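Local atomic coordinates of EH1AB1 (Metagenome, PDB entry 6RB0), a protein that probably hydrolyses carboxylic esters, as a member of the alpha/beta hydrolase fold, and holds a hexylphosphonate in its presumed active site. Residues P18-L23 with P296-G301. Residues are numbered along the deposited sequence; the frame is centred on the assembly and turned at random.
Sequences PETRNL and PGTIHG. With MHH (methyl hydrogen (R)-hexylphosphonate), chain E.
The hydroxyl of T20 meets the flat peptide carbonyl of G297 in its own plane: OG1 donates to G297 O at 2.8 Å, on a lone pair, with a C=O...O angle of 144°. At the other end of the loop, the H300 ring takes the methyl C7 of the phosphonate MHH at its edge, with NE2 3.4 Å from C7, while Y203 meets this ring with the planes inclined at about 50°. The E19 carboxylate reaches the contact through a water, which donates to E19 OE2 at 2.7 Å and to T20 OG1 at 2.7 Å. The same water bonds T298 OG1 at 2.7 Å, bridging two threonine hydroxyls that lie 4.0 Å apart, OG1 to OG1. T20 OG1 thus gives its proton to the loop and accepts one from the water. With CG2 anti to the backbone N (chi1 of OG1 -46°), T20 turns its methyl to I299, where CG2 lies 3.8 Å from I299 CG2 as the two side chains pass each other pointing opposite ways. One helical turn on, L23 CD2 touches I299 CD1 at 4.3 Å, extending this buried apolar patch. E19 also bonds S310 OG and Q311 N, tying helix 18-32 to the beginning of helix 310-326. H300 links through ND1 to D270 and through NE2 to S175, consistent with a Ser-His-Asp triad with S175 on the nucleophile elbow. The N-terminal helix therefore packs on the histidine loop that follows strand 290-295, the place of the catalytic histidine in the alpha/beta hydrolase fold.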
ATOM      1  N   PRO A  18      -5.066   0.919  22.396  1.00 31.06           N
ATOM      2  CA  PRO A  18      -4.963   0.168  23.649  1.00 31.13           C
ATOM      3  C   PRO A  18      -3.754  -0.784  23.744  1.00 31.15           C
ATOM      4  O   PRO A  18      -3.060  -0.707  24.747  1.00 31.05           O
ATOM      5  CB  PRO A  18      -6.258  -0.656  23.708  1.00 31.15           C
ATOM      6  CG  PRO A  18      -7.237   0.047  22.773  1.00 31.70           C
ATOM      7  CD  PRO A  18      -6.435   0.954  21.861  1.00 31.49           C
ATOM      8  N   GLU A  19      -3.528  -1.635  22.727  1.00 29.71           N
ATOM      9  CA  GLU A  19      -2.423  -2.636  22.709  1.00 28.84           C
ATOM     10  C   GLU A  19      -1.100  -1.893  22.921  1.00 28.44           C
ATOM     11  O   GLU A  19      -0.230  -2.418  23.644  1.00 30.10           O
ATOM     12  CB  GLU A  19      -2.425  -3.520  21.447  1.00 29.07           C
ATOM     13  CG  GLU A  19      -2.102  -2.833  20.118  1.00 30.07           C
ATOM     14  CD  GLU A  19      -1.891  -3.781  18.931  1.00 30.71           C
ATOM     15  OE1 GLU A  19      -2.474  -4.898  18.936  1.00 30.67           O
ATOM     16  OE2 GLU A  19      -1.100  -3.436  18.012  1.00 30.60           O
ATOM     17  N   THR A  20      -0.973  -0.705  22.335  1.00 27.00           N
ATOM     18  CA  THR A  20       0.268   0.103  22.371  1.00 27.62           C
ATOM     19  C   THR A  20       0.456   0.647  23.785  1.00 28.93           C
ATOM     20  O   THR A  20       1.600   0.566  24.298  1.00 28.03           O
ATOM     21  CB  THR A  20       0.251   1.240  21.343  1.00 26.46           C
ATOM     22  OG1 THR A  20      -0.194   0.731  20.086  1.00 25.40           O
ATOM     23  CG2 THR A  20       1.617   1.868  21.182  1.00 26.01           C
ATOM     24  N   ARG A  21      -0.616   1.189  24.371  1.00 33.15           N
ATOM     25  CA  ARG A  21      -0.579   1.743  25.749  1.00 37.52           C
ATOM     26  C   ARG A  21      -0.190   0.601  26.693  1.00 35.80           C
ATOM     27  O   ARG A  21       0.738   0.824  27.496  1.00 32.84           O
ATOM     28  CB  ARG A  21      -1.893   2.434  26.136  1.00 42.21           C
ATOM     29  CG  ARG A  21      -1.947   3.898  25.729  1.00 49.20           C
ATOM     30  CD  ARG A  21      -3.101   4.675  26.336  1.00 54.27           C
ATOM     31  NE  ARG A  21      -4.349   4.232  25.730  1.00 58.45           N
ATOM     32  CZ  ARG A  21      -5.071   4.913  24.843  1.00 62.45           C
ATOM     33  NH1 ARG A  21      -6.183   4.375  24.364  1.00 60.77           N
ATOM     34  NH2 ARG A  21      -4.709   6.128  24.451  1.00 64.10           N
ATOM     35  N   ASN A  22      -0.810  -0.581  26.537  1.00 35.66           N
ATOM     36  CA  ASN A  22      -0.511  -1.790  27.352  1.00 36.00           C
ATOM     37  C   ASN A  22       0.991  -2.037  27.331  1.00 34.62           C
ATOM     38  O   ASN A  22       1.540  -2.271  28.410  1.00 36.41           O
ATOM     39  CB  ASN A  22      -1.216  -3.063  26.882  1.00 38.93           C
ATOM     40  CG  ASN A  22      -2.695  -3.079  27.206  1.00 43.93           C
ATOM     41  OD1 ASN A  22      -3.217  -2.165  27.848  1.00 48.69           O
ATOM     42  ND2 ASN A  22      -3.390  -4.104  26.745  1.00 47.19           N
ATOM     43  N   LEU A  23       1.626  -1.977  26.160  1.00 32.02           N
ATOM     44  CA  LEU A  23       3.069  -2.311  26.054  1.00 32.33           C
ATOM     45  C   LEU A  23       3.902  -1.200  26.705  1.00 32.61           C
ATOM     46  O   LEU A  23       4.833  -1.542  27.457  1.00 31.45           O
ATOM     47  CB  LEU A  23       3.480  -2.524  24.596  1.00 31.41           C
ATOM     48  CG  LEU A  23       4.979  -2.747  24.399  1.00 31.85           C
ATOM     49  CD1 LEU A  23       5.490  -3.929  25.217  1.00 32.85           C
ATOM     50  CD2 LEU A  23       5.317  -2.952  22.930  1.00 31.80           C
ATOM     51  N   PRO A 296      -1.255   4.674  12.380  1.00 20.23           N
ATOM     52  CA  PRO A 296      -1.371   5.593  13.507  1.00 21.12           C
ATOM     53  C   PRO A 296      -1.526   4.782  14.800  1.00 22.41           C
ATOM     54  O   PRO A 296      -1.943   3.621  14.746  1.00 22.57           O
ATOM     55  CB  PRO A 296      -2.651   6.377  13.186  1.00 21.02           C
ATOM     56  CG  PRO A 296      -3.483   5.387  12.397  1.00 20.56           C
ATOM     57  CD  PRO A 296      -2.477   4.625  11.560  1.00 20.10           C
ATOM     58  N   GLY A 297      -1.188   5.385  15.937  1.00 23.37           N
ATOM     59  CA  GLY A 297      -1.513   4.794  17.250  1.00 24.12           C
ATOM     60  C   GLY A 297      -0.585   3.656  17.631  1.00 23.51           C
ATOM     61  O   GLY A 297      -0.873   2.982  18.639  1.00 25.77           O
ATOM     62  N   THR A 298       0.507   3.466  16.893  1.00 22.77           N
ATOM     63  CA  THR A 298       1.553   2.473  17.229  1.00 22.35           C
ATOM     64  C   THR A 298       2.914   3.168  17.200  1.00 22.41           C
ATOM     65  O   THR A 298       3.006   4.323  16.723  1.00 21.59           O
ATOM     66  CB  THR A 298       1.472   1.232  16.329  1.00 21.99           C
ATOM     67  OG1 THR A 298       2.251   0.203  16.941  1.00 21.74           O
ATOM     68  CG2 THR A 298       1.979   1.472  14.925  1.00 22.53           C
ATOM     69  N   ILE A 299       3.931   2.441  17.650  1.00 22.72           N
ATOM     70  CA  ILE A 299       5.288   2.971  17.954  1.00 23.14           C
ATOM     71  C   ILE A 299       6.291   2.337  17.001  1.00 22.80           C
ATOM     72  O   ILE A 299       5.997   1.278  16.422  1.00 21.57           O
ATOM     73  CB  ILE A 299       5.658   2.676  19.417  1.00 23.61           C
ATOM     74  CG1 ILE A 299       5.394   1.210  19.759  1.00 25.08           C
ATOM     75  CG2 ILE A 299       4.922   3.615  20.353  1.00 23.95           C
ATOM     76  CD1 ILE A 299       6.180   0.707  20.932  1.00 26.46           C
ATOM     77  N   HIS A 300       7.456   2.959  16.891  1.00 22.99           N
ATOM     78  CA  HIS A 300       8.656   2.346  16.279  1.00 22.99           C
ATOM     79  C   HIS A 300       8.879   0.950  16.864  1.00 22.98           C
ATOM     80  O   HIS A 300       8.852   0.836  18.103  1.00 24.23           O
ATOM     81  CB  HIS A 300       9.868   3.218  16.562  1.00 23.71           C
ATOM     82  CG  HIS A 300      11.009   2.847  15.697  1.00 23.89           C
ATOM     83  ND1 HIS A 300      11.077   3.267  14.394  1.00 24.13           N
ATOM     84  CD2 HIS A 300      12.078   2.057  15.918  1.00 23.58           C
ATOM     85  CE1 HIS A 300      12.167   2.785  13.847  1.00 24.18           C
ATOM     86  NE2 HIS A 300      12.801   2.040  14.764  1.00 24.99           N
ATOM     87  N   GLY A 301       9.106  -0.059  16.017  1.00 22.26           N
ATOM     88  CA  GLY A 301       9.416  -1.437  16.447  1.00 20.60           C
ATOM     89  C   GLY A 301       8.234  -2.382  16.307  1.00 20.47           C
ATOM     90  O   GLY A 301       8.448  -3.589  16.403  1.00 21.00           O
TER
HETATM   91  C1  MHH E 403      16.346   2.710  14.719  1.00 52.65           C
HETATM   92  C2  MHH E 403      17.707   3.384  14.881  1.00 53.36           C
HETATM   93  C3  MHH E 403      18.126   4.207  13.658  1.00 55.63           C
HETATM   94  C7  MHH E 403      14.644  -0.367  16.317  1.00 55.01           C
HETATM   95  P   MHH E 403      16.176   0.914  14.447  1.00 50.89           P
HETATM   96  O1  MHH E 403      15.810   0.373  15.967  1.00 54.19           O
HETATM   97  O2  MHH E 403      17.291   0.198  13.722  1.00 40.58           O
HETATM   98  C4  MHH E 403      19.631   4.142  13.360  1.00 60.47           C
HETATM   99  C5  MHH E 403      20.326   5.500  13.396  1.00 60.95           C
HETATM  100  C6  MHH E 403      21.281   5.628  12.221  1.00 61.25           C
HETATM  101  O   HOH W   1       0.307  -1.115  18.210  1.00 26.76           O